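Local atomic coordinates of cytosolic phospholipase A2 delta (Homo sapiens, PDB entry 5IZ5), a protein that hydrolyses the sn-2 ester of glycerophospholipids in a calcium-dependent manner, preferring linoleic acid at that position, and associates with membranes through its N-terminal C2 domain. Residues 476-484 with 630-641; 20-28 with 147-158. The protein carries 3 engineered substitutions. All blocks are in the same frame, centred on the assembly; numbering follows the deposited sequence.

Contact 1. Residues 476-484 with 630-641; sequences LETLDFKEW and DYQLDSMPSQLT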
loop_
_atom_site.group_PDB
_atom_site.type_symbol
_atom_site.label_atom_id
_atom_site.label_comp_id
_atom_site.label_asym_id
_atom_site.label_seq_id
_atom_site.Cartn_x
_atom_site.Cartn_y
_atom_site.Cartn_z
ATOM N N LEU B 476 14.568 -6.673 10.070
ATOM C CA LEU B 476 15.542 -5.648 10.462
ATOM C C LEU B 476 16.428 -5.252 9.279
ATOM O O LEU B 476 16.804 -4.087 9.134
ATOM C CB LEU B 476 16.345 -6.107 11.689
ATOM C CG LEU B 476 15.440 -6.049 12.964
ATOM C CD1 LEU B 476 14.606 -7.319 13.119
ATOM C CD2 LEU B 476 16.175 -5.793 14.275
ATOM N N GLU B 477 16.696 -6.210 8.396
ATOM C CA GLU B 477 17.239 -5.881 7.084
ATOM C C GLU B 477 16.016 -5.396 6.310
ATOM O O GLU B 477 14.901 -5.752 6.671
ATOM C CB GLU B 477 17.825 -7.119 6.400
ATOM C CG GLU B 477 18.920 -7.845 7.181
ATOM C CD GLU B 477 18.946 -9.348 6.925
ATOM O OE1 GLU B 477 17.918 -10.032 7.160
ATOM O OE2 GLU B 477 20.009 -9.854 6.507
ATOM N N THR B 478 16.208 -4.612 5.251
ATOM C CA THR B 478 15.092 -4.088 4.453
ATOM C C THR B 478 14.268 -2.995 5.183
ATOM O O THR B 478 13.067 -2.847 4.936
ATOM C CB THR B 478 14.135 -5.223 3.993
ATOM O OG1 THR B 478 13.200 -5.541 5.037
ATOM C CG2 THR B 478 14.915 -6.481 3.589
ATOM N N LEU B 479 14.913 -2.217 6.053
ATOM C CA LEU B 479 14.207 -1.220 6.887
ATOM C C LEU B 479 13.602 -0.125 6.002
ATOM O O LEU B 479 12.462 0.322 6.204
ATOM C CB LEU B 479 15.184 -0.601 7.907
ATOM C CG LEU B 479 14.731 0.362 9.040
ATOM C CD1 LEU B 479 14.329 1.746 8.528
ATOM C CD2 LEU B 479 13.615 -0.247 9.884
ATOM N N ASP B 480 14.391 0.285 5.015
ATOM C CA ASP B 480 14.044 1.365 4.094
ATOM C C ASP B 480 13.515 0.886 2.730
ATOM O O ASP B 480 13.497 1.664 1.774
ATOM C CB ASP B 480 15.242 2.314 3.902
ATOM C CG ASP B 480 16.500 1.600 3.431
ATOM O OD1 ASP B 480 17.397 2.291 2.904
ATOM O OD2 ASP B 480 16.606 0.362 3.592
ATOM N N PHE B 481 13.118 -0.387 2.641
ATOM C CA PHE B 481 12.262 -0.870 1.551
ATOM C C PHE B 481 10.873 -0.276 1.721
ATOM O O PHE B 481 10.247 -0.463 2.761
ATOM C CB PHE B 481 12.155 -2.388 1.596
ATOM C CG PHE B 481 11.226 -2.977 0.558
ATOM C CD1 PHE B 481 9.873 -3.144 0.831
ATOM C CD2 PHE B 481 11.708 -3.385 -0.679
ATOM C CE1 PHE B 481 9.021 -3.693 -0.112
ATOM C CE2 PHE B 481 10.860 -3.938 -1.624
ATOM C CZ PHE B 481 9.516 -4.092 -1.340
ATOM N N LYS B 482 10.383 0.417 0.700
ATOM C CA LYS B 482 9.123 1.144 0.828
ATOM C C LYS B 482 8.516 1.423 -0.535
ATOM O O LYS B 482 9.193 1.904 -1.431
ATOM C CB LYS B 482 9.352 2.457 1.593
ATOM C CG LYS B 482 10.438 3.336 1.009
ATOM C CD LYS B 482 10.639 4.552 1.892
ATOM C CE LYS B 482 11.143 5.758 1.113
ATOM N NZ LYS B 482 10.584 7.020 1.678
ATOM N N GLU B 483 7.230 1.110 -0.659
ATOM C CA GLU B 483 6.469 1.205 -1.903
ATOM C C GLU B 483 5.232 2.062 -1.689
ATOM O O GLU B 483 4.470 1.843 -0.743
ATOM C CB GLU B 483 6.047 -0.193 -2.363
ATOM C CG GLU B 483 7.227 -1.137 -2.528
ATOM C CD GLU B 483 6.810 -2.570 -2.789
ATOM O OE1 GLU B 483 7.382 -3.179 -3.709
ATOM O OE2 GLU B 483 5.929 -3.090 -2.068
ATOM N N TRP B 484 5.028 3.030 -2.574
ATOM C CA TRP B 484 3.885 3.928 -2.453
ATOM C C TRP B 484 2.612 3.217 -2.896
ATOM O O TRP B 484 2.565 2.636 -3.983
ATOM C CB TRP B 484 4.104 5.213 -3.260
ATOM C CG TRP B 484 5.226 6.052 -2.711
ATOM C CD1 TRP B 484 6.519 6.072 -3.141
ATOM C CD2 TRP B 484 5.155 6.968 -1.611
ATOM N NE1 TRP B 484 7.256 6.951 -2.379
ATOM C CE2 TRP B 484 6.442 7.515 -1.433
ATOM C CE3 TRP B 484 4.128 7.378 -0.762
ATOM C CZ2 TRP B 484 6.729 8.458 -0.433
ATOM C CZ3 TRP B 484 4.410 8.317 0.232
ATOM C CH2 TRP B 484 5.700 8.850 0.386
ATOM N N ASP B 630 13.581 0.861 -5.492
ATOM C CA ASP B 630 14.646 0.775 -4.466
ATOM C C ASP B 630 15.709 -0.202 -4.961
ATOM O O ASP B 630 15.483 -1.412 -4.944
ATOM C CB ASP B 630 14.081 0.222 -3.133
ATOM C CG ASP B 630 13.569 1.307 -2.192
ATOM O OD1 ASP B 630 12.331 1.421 -2.065
ATOM O OD2 ASP B 630 14.393 2.022 -1.557
ATOM N N TYR B 631 16.884 0.285 -5.349
ATOM C CA TYR B 631 17.723 -0.499 -6.264
ATOM C C TYR B 631 17.896 -1.975 -5.859
ATOM O O TYR B 631 17.441 -2.897 -6.563
ATOM C CB TYR B 631 19.106 0.135 -6.462
ATOM C CG TYR B 631 20.116 -0.821 -7.085
ATOM C CD1 TYR B 631 21.430 -0.895 -6.618
ATOM C CD2 TYR B 631 19.741 -1.677 -8.126
ATOM C CE1 TYR B 631 22.339 -1.781 -7.184
ATOM C CE2 TYR B 631 20.639 -2.568 -8.691
ATOM C CZ TYR B 631 21.936 -2.615 -8.219
ATOM O OH TYR B 631 22.828 -3.498 -8.783
ATOM N N GLN B 632 18.548 -2.180 -4.720
ATOM C CA GLN B 632 19.118 -3.491 -4.374
ATOM C C GLN B 632 18.037 -4.540 -4.173
ATOM O O GLN B 632 18.083 -5.622 -4.759
ATOM C CB GLN B 632 19.958 -3.399 -3.093
ATOM C CG GLN B 632 20.950 -2.224 -3.047
ATOM C CD GLN B 632 22.348 -2.564 -3.545
ATOM O OE1 GLN B 632 22.943 -1.795 -4.302
ATOM N NE2 GLN B 632 22.887 -3.701 -3.111
ATOM N N LEU B 633 17.077 -4.224 -3.316
ATOM C CA LEU B 633 15.956 -5.134 -3.092
ATOM C C LEU B 633 15.099 -5.367 -4.344
ATOM O O LEU B 633 14.592 -6.479 -4.565
ATOM C CB LEU B 633 15.086 -4.645 -1.909
ATOM C CG LEU B 633 14.953 -5.717 -0.830
ATOM C CD1 LEU B 633 14.710 -5.141 0.557
ATOM C CD2 LEU B 633 13.867 -6.708 -1.202
ATOM N N ASP B 634 14.968 -4.345 -5.181
ATOM C CA ASP B 634 14.139 -4.453 -6.379
ATOM C C ASP B 634 14.787 -5.285 -7.487
ATOM O O ASP B 634 14.084 -5.889 -8.299
ATOM C CB ASP B 634 13.742 -3.064 -6.874
ATOM C CG ASP B 634 12.855 -2.332 -5.877
ATOM O OD1 ASP B 634 12.295 -2.973 -4.963
ATOM O OD2 ASP B 634 12.716 -1.109 -5.989
ATOM N N SER B 635 16.117 -5.355 -7.495
ATOM C CA SER B 635 16.821 -6.264 -8.428
ATOM C C SER B 635 16.651 -7.754 -8.040
ATOM O O SER B 635 17.126 -8.639 -8.757
ATOM C CB SER B 635 18.315 -5.900 -8.564
ATOM O OG SER B 635 19.070 -6.329 -7.444
ATOM N N MET B 636 15.973 -8.015 -6.916
ATOM C CA MET B 636 15.697 -9.371 -6.429
ATOM C C MET B 636 14.220 -9.711 -6.621
ATOM O O MET B 636 13.394 -9.494 -5.725
ATOM C CB MET B 636 16.064 -9.512 -4.951
ATOM C CG MET B 636 17.540 -9.286 -4.650
ATOM S SD MET B 636 18.651 -10.502 -5.393
ATOM C CE MET B 636 18.272 -11.955 -4.415
ATOM N N PRO B 637 13.880 -10.267 -7.789
ATOM C CA PRO B 637 12.471 -10.430 -8.112
ATOM C C PRO B 637 11.723 -11.422 -7.213
ATOM O O PRO B 637 10.548 -11.206 -6.917
ATOM C CB PRO B 637 12.505 -10.890 -9.570
ATOM C CG PRO B 637 13.808 -11.596 -9.693
ATOM C CD PRO B 637 14.756 -10.812 -8.843
ATOM N N SER B 638 12.394 -12.473 -6.750
ATOM C CA SER B 638 11.760 -13.417 -5.825
ATOM C C SER B 638 11.444 -12.797 -4.454
ATOM O O SER B 638 10.604 -13.324 -3.729
ATOM C CB SER B 638 12.613 -14.680 -5.667
ATOM O OG SER B 638 13.955 -14.355 -5.355
ATOM N N GLN B 639 12.097 -11.683 -4.111
ATOM C CA GLN B 639 11.852 -10.986 -2.842
ATOM C C GLN B 639 10.921 -9.771 -2.965
ATOM O O GLN B 639 10.813 -8.992 -2.022
ATOM C CB GLN B 639 13.174 -10.527 -2.221
ATOM C CG GLN B 639 14.305 -11.542 -2.324
ATOM C CD GLN B 639 15.557 -11.098 -1.580
ATOM O OE1 GLN B 639 16.095 -10.014 -1.834
ATOM N NE2 GLN B 639 16.031 -11.935 -0.658
ATOM N N LEU B 640 10.249 -9.608 -4.103
ATOM C CA LEU B 640 9.328 -8.475 -4.278
ATOM C C LEU B 640 7.930 -8.760 -3.726
ATOM O O LEU B 640 7.643 -9.874 -3.308
ATOM C CB LEU B 640 9.274 -8.057 -5.751
ATOM C CG LEU B 640 10.555 -7.410 -6.294
ATOM C CD1 LEU B 640 10.326 -6.845 -7.684
ATOM C CD2 LEU B 640 11.073 -6.313 -5.375
ATOM N N THR B 641 7.061 -7.747 -3.739
ATOM C CA THR B 641 5.754 -7.831 -3.074
ATOM C C THR B 641 4.727 -8.827 -3.666
ATOM O O THR B 641 3.909 -9.371 -2.908
ATOM C CB THR B 641 5.109 -6.422 -2.959
ATOM O OG1 THR B 641 5.959 -5.573 -2.178
ATOM C CG2 THR B 641 3.733 -6.461 -2.304
#
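With CG anti to the backbone N (chi1 177°), F481 lays its ring against L633, while E483, its CG beside the backbone N and its chain extended beyond (chi1 -56°), stretches its carboxylate to T641. The phenyl and L633 side chain cross at about a right angle, F481 CD2 lying 3.7 Å from L633 CD1; the ring gives the leucine an apolar surface and also takes the K472 ammonium in a cation-pi contact. T641 OG1 lies in the plane of the ring, 3.9 Å from F481 CZ at its edge. The same hydroxyl donates to E483 OE2 over a modelled 2.5 Å, a very short bond. Glutamate suits this buried place: its charge is probably balanced by K496, which also bridges to D634, with Y497 and N470 bonding to the carboxylate. Packing is tight where T478 CG2 comes within 3.3 Å of L633 CD1. The side chain of K482 is about 11 Å from that of D651, by similarity the proton acceptor. The arrangement fastens helix 631-634 and the following loop to the turn T478-F481 and to strand 482-487, which lies between strands 463-471 and 492-494 in the mixed sheet of the alpha/beta hydrolase-type catalytic domain.

Contact 2. Residues 20-28 with 147-158; sequences GEASTCWQL and TSDRPENLITNK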
loop_
_atom_site.group_PDB
_atom_site.type_symbol
_atom_site.label_atom_id
_atom_site.label_comp_id
_atom_site.label_asym_id
_atom_site.label_seq_id
_atom_site.Cartn_x
_atom_site.Cartn_y
_atom_site.Cartn_z
ATOM N N GLY B 20 -3.029 -8.886 -23.010
ATOM C CA GLY B 20 -3.295 -10.163 -23.738
ATOM C C GLY B 20 -2.113 -10.575 -24.604
ATOM O O GLY B 20 -1.756 -9.868 -25.549
ATOM N N GLU B 21 -1.512 -11.721 -24.291
ATOM C CA GLU B 21 -0.291 -12.162 -24.970
ATOM C C GLU B 21 -0.116 -13.688 -24.936
ATOM O O GLU B 21 -0.350 -14.319 -23.912
ATOM C CB GLU B 21 0.905 -11.481 -24.311
ATOM C CG GLU B 21 2.257 -11.817 -24.916
ATOM C CD GLU B 21 3.401 -11.091 -24.230
ATOM O OE1 GLU B 21 3.234 -9.909 -23.861
ATOM O OE2 GLU B 21 4.476 -11.701 -24.072
ATOM N N ALA B 22 0.279 -14.266 -26.070
ATOM C CA ALA B 22 0.568 -15.696 -26.174
ATOM C C ALA B 22 2.075 -15.897 -26.114
ATOM O O ALA B 22 2.807 -15.277 -26.882
ATOM C CB ALA B 22 0.016 -16.261 -27.479
ATOM N N SER B 23 2.531 -16.752 -25.204
ATOM C CA SER B 23 3.955 -17.070 -25.096
ATOM C C SER B 23 4.202 -18.539 -24.741
ATOM O O SER B 23 3.599 -19.057 -23.813
ATOM C CB SER B 23 4.597 -16.189 -24.032
ATOM O OG SER B 23 5.977 -16.494 -23.930
ATOM N N THR B 24 5.108 -19.193 -25.462
ATOM C CA THR B 24 5.379 -20.625 -25.288
ATOM C C THR B 24 6.395 -20.952 -24.177
ATOM O O THR B 24 7.374 -20.225 -23.990
ATOM C CB THR B 24 5.828 -21.237 -26.634
ATOM O OG1 THR B 24 5.616 -22.654 -26.634
ATOM C CG2 THR B 24 7.285 -20.948 -26.939
ATOM N N CYS B 25 6.158 -22.053 -23.457
ATOM C CA CYS B 25 7.026 -22.496 -22.355
ATOM C C CYS B 25 8.132 -23.452 -22.808
ATOM O O CYS B 25 7.996 -24.137 -23.813
ATOM C CB CYS B 25 6.191 -23.168 -21.252
ATOM S SG CYS B 25 4.973 -22.063 -20.478
ATOM N N TRP B 26 9.227 -23.482 -22.054
ATOM C CA TRP B 26 10.314 -24.436 -22.267
ATOM C C TRP B 26 10.321 -25.450 -21.134
ATOM O O TRP B 26 9.738 -25.208 -20.077
ATOM C CB TRP B 26 11.661 -23.718 -22.295
ATOM C CG TRP B 26 11.781 -22.671 -23.391
ATOM C CD1 TRP B 26 11.122 -22.655 -24.588
ATOM C CD2 TRP B 26 12.626 -21.507 -23.386
ATOM N NE1 TRP B 26 11.491 -21.552 -25.322
ATOM C CE2 TRP B 26 12.414 -20.831 -24.610
ATOM C CE3 TRP B 26 13.537 -20.967 -22.466
ATOM C CZ2 TRP B 26 13.082 -19.641 -24.938
ATOM C CZ3 TRP B 26 14.202 -19.783 -22.793
ATOM C CH2 TRP B 26 13.969 -19.135 -24.019
ATOM N N GLN B 27 10.978 -26.586 -21.351
ATOM C CA GLN B 27 11.213 -27.539 -20.269
ATOM C C GLN B 27 12.637 -27.406 -19.733
ATOM O O GLN B 27 13.587 -27.479 -20.505
ATOM C CB GLN B 27 10.976 -28.973 -20.737
ATOM C CG GLN B 27 11.353 -29.991 -19.665
ATOM C CD GLN B 27 11.441 -31.404 -20.186
ATOM O OE1 GLN B 27 12.511 -32.014 -20.165
ATOM N NE2 GLN B 27 10.321 -31.934 -20.660
ATOM N N LEU B 28 12.780 -27.223 -18.419
ATOM C CA LEU B 28 14.099 -27.187 -17.771
ATOM C C LEU B 28 14.367 -28.476 -16.995
ATOM O O LEU B 28 13.578 -28.860 -16.132
ATOM C CB LEU B 28 14.219 -25.988 -16.817
ATOM C CG LEU B 28 15.574 -25.810 -16.108
ATOM C CD1 LEU B 28 16.684 -25.530 -17.114
ATOM C CD2 LEU B 28 15.517 -24.702 -15.060
ATOM N N THR B 147 9.395 -27.555 -26.120
ATOM C CA THR B 147 8.269 -28.461 -25.947
ATOM C C THR B 147 7.302 -28.217 -27.100
ATOM O O THR B 147 7.396 -27.204 -27.789
ATOM C CB THR B 147 7.536 -28.217 -24.611
ATOM O OG1 THR B 147 6.852 -26.960 -24.658
ATOM C CG2 THR B 147 8.514 -28.221 -23.427
ATOM N N SER B 148 6.367 -29.137 -27.295
ATOM C CA SER B 148 5.378 -29.036 -28.372
ATOM C C SER B 148 4.014 -28.517 -27.892
ATOM O O SER B 148 3.044 -28.487 -28.655
ATOM C CB SER B 148 5.233 -30.400 -29.047
ATOM O OG SER B 148 5.099 -31.420 -28.074
ATOM N N ASP B 149 3.945 -28.087 -26.635
ATOM C CA ASP B 149 2.704 -27.531 -26.082
ATOM C C ASP B 149 2.247 -26.274 -26.826
ATOM O O ASP B 149 3.059 -25.604 -27.451
ATOM C CB ASP B 149 2.898 -27.171 -24.609
ATOM C CG ASP B 149 3.142 -28.385 -23.729
ATOM O OD1 ASP B 149 2.271 -29.281 -23.696
ATOM O OD2 ASP B 149 4.198 -28.427 -23.055
ATOM N N ARG B 150 0.953 -25.955 -26.751
ATOM C CA ARG B 150 0.437 -24.659 -27.215
ATOM C C ARG B 150 1.072 -23.544 -26.392
ATOM O O ARG B 150 1.616 -23.808 -25.321
ATOM C CB ARG B 150 -1.096 -24.584 -27.084
ATOM C CG ARG B 150 -1.633 -24.613 -25.656
ATOM C CD ARG B 150 -3.132 -24.355 -25.606
ATOM N NE ARG B 150 -3.688 -24.530 -24.257
ATOM C CZ ARG B 150 -3.594 -23.653 -23.252
ATOM N NH1 ARG B 150 -2.953 -22.496 -23.409
ATOM N NH2 ARG B 150 -4.144 -23.940 -22.068
ATOM N N PRO B 151 0.999 -22.292 -26.876
ATOM C CA PRO B 151 1.517 -21.213 -26.038
ATOM C C PRO B 151 0.612 -20.937 -24.831
ATOM O O PRO B 151 -0.589 -21.193 -24.883
ATOM C CB PRO B 151 1.536 -19.996 -26.983
ATOM C CG PRO B 151 1.125 -20.487 -28.336
ATOM C CD PRO B 151 0.408 -21.783 -28.125
ATOM N N GLU B 152 1.197 -20.430 -23.752
ATOM C CA GLU B 152 0.440 -20.004 -22.578
ATOM C C GLU B 152 -0.184 -18.641 -22.846
ATOM O O GLU B 152 0.441 -17.792 -23.474
ATOM C CB GLU B 152 1.358 -19.927 -21.358
ATOM C CG GLU B 152 0.656 -19.516 -20.070
ATOM C CD GLU B 152 1.604 -19.388 -18.892
ATOM O OE1 GLU B 152 2.805 -19.714 -19.023
ATOM O OE2 GLU B 152 1.146 -18.940 -17.821
ATOM N N ASN B 153 -1.411 -18.439 -22.372
ATOM C CA ASN B 153 -2.077 -17.144 -22.476
ATOM C C ASN B 153 -1.796 -16.268 -21.253
ATOM O O ASN B 153 -2.406 -16.446 -20.189
ATOM C CB ASN B 153 -3.586 -17.322 -22.657
ATOM C CG ASN B 153 -3.939 -18.006 -23.970
ATOM O OD1 ASN B 153 -3.320 -17.750 -25.007
ATOM N ND2 ASN B 153 -4.939 -18.878 -23.932
ATOM N N LEU B 154 -0.872 -15.321 -21.428
ATOM C CA LEU B 154 -0.460 -14.394 -20.376
ATOM C C LEU B 154 -1.179 -13.057 -20.491
ATOM O O LEU B 154 -1.630 -12.692 -21.574
ATOM C CB LEU B 154 1.035 -14.123 -20.490
ATOM C CG LEU B 154 2.002 -15.300 -20.514
ATOM C CD1 LEU B 154 3.413 -14.788 -20.734
ATOM C CD2 LEU B 154 1.909 -16.094 -19.222
ATOM N N ILE B 155 -1.270 -12.340 -19.369
ATOM C CA ILE B 155 -1.703 -10.939 -19.334
ATOM C C ILE B 155 -0.647 -10.139 -18.577
ATOM O O ILE B 155 -0.280 -10.524 -17.466
ATOM C CB ILE B 155 -3.068 -10.760 -18.636
ATOM C CG1 ILE B 155 -4.133 -11.611 -19.339
ATOM C CG2 ILE B 155 -3.487 -9.289 -18.640
ATOM C CD1 ILE B 155 -5.438 -11.739 -18.575
ATOM N N THR B 156 -0.163 -9.043 -19.171
ATOM C CA THR B 156 0.871 -8.207 -18.549
ATOM C C THR B 156 0.697 -6.705 -18.749
ATOM O O THR B 156 0.005 -6.270 -19.657
ATOM C CB THR B 156 2.254 -8.453 -19.165
ATOM O OG1 THR B 156 2.205 -9.533 -20.100
ATOM C CG2 THR B 156 3.248 -8.708 -18.116
ATOM N N ASN B 157 1.383 -5.929 -17.910
ATOM C CA ASN B 157 1.674 -4.522 -18.183
ATOM C C ASN B 157 3.189 -4.325 -18.373
ATOM O O ASN B 157 3.697 -3.211 -18.250
ATOM C CB ASN B 157 1.167 -3.623 -17.058
ATOM C CG ASN B 157 1.766 -3.976 -15.709
ATOM O OD1 ASN B 157 2.716 -4.758 -15.617
ATOM N ND2 ASN B 157 1.223 -3.384 -14.655
ATOM N N LYS B 158 3.890 -5.430 -18.638
ATOM C CA LYS B 158 5.347 -5.488 -18.848
ATOM C C LYS B 158 6.195 -5.412 -17.572
ATOM O O LYS B 158 7.423 -5.431 -17.653
ATOM C CB LYS B 158 5.811 -4.440 -19.870
ATOM C CG LYS B 158 5.133 -4.557 -21.227
ATOM C CD LYS B 158 5.338 -5.929 -21.847
ATOM C CE LYS B 158 4.687 -5.991 -23.223
ATOM N NZ LYS B 158 5.499 -6.709 -24.244
HETATM O O HOH W 1 9.248 -24.559 -26.410
#
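The indole of W26 meets a water at its edge, in the ring plane and 3.2 Å from CD1; the water donates to C25 O and accepts from T147 N, while 147-158 touches neither ring face. T147 grips the same carbonyl directly: its OG1, turned beside the backbone N (chi1 69°), donates to C25 O at 3.2 Å from 41° above the carbonyl plane, and its CG2 rests 3.7 Å from Q27 CB, so threonine offers a donor and an apolar branch. The backbones form an antiparallel ladder: E21 with L154 and S23 with E152 are hydrogen-bonded pairs, A22 with N153 a non-hydrogen-bonded one. S23 N reaches E152 O at 2.9 Å, nearly straight (170°) and in the carbonyl plane, whereas E152 N meets S23 O from above its plane. Strand 152-156 also pairs with 160-172, connecting the first strand of the N-terminal C2 domain to further beta-structure, possibly a second C2 domain. L154 CD1 packs 3.8 Å from S23 CB; S23 OG bonds to Q85. E152 OE2 forms a salt bridge with R163; E152 OE1 takes a hydrogen bond from Q85 and lies 3.5 Å from C25 SG. E21 OE1 makes a long salt bridge of 3.9 Å to K158 NZ.

The two contacts share no elements and lie in series along the chain, their centres about 27 Å apart and their nearest atoms about 10 Å. Contact 1 is partly buried within the catalytic domain, and its cohesion comes from side chains: apolar packing round a ring and a carboxylate whose charge is probably balanced by neighbouring groups. Contact 2 lies nearer the surface, 30 Å from the centre of the chain against 14 Å, and relies mainly on backbone hydrogen bonds between strands, with a water bridge and a long ion pair towards its ends. Y497 lies beside both, bonding through its hydroxyl to E483 and T641 in contact 1 and through its carbonyl to N157 in contact 2.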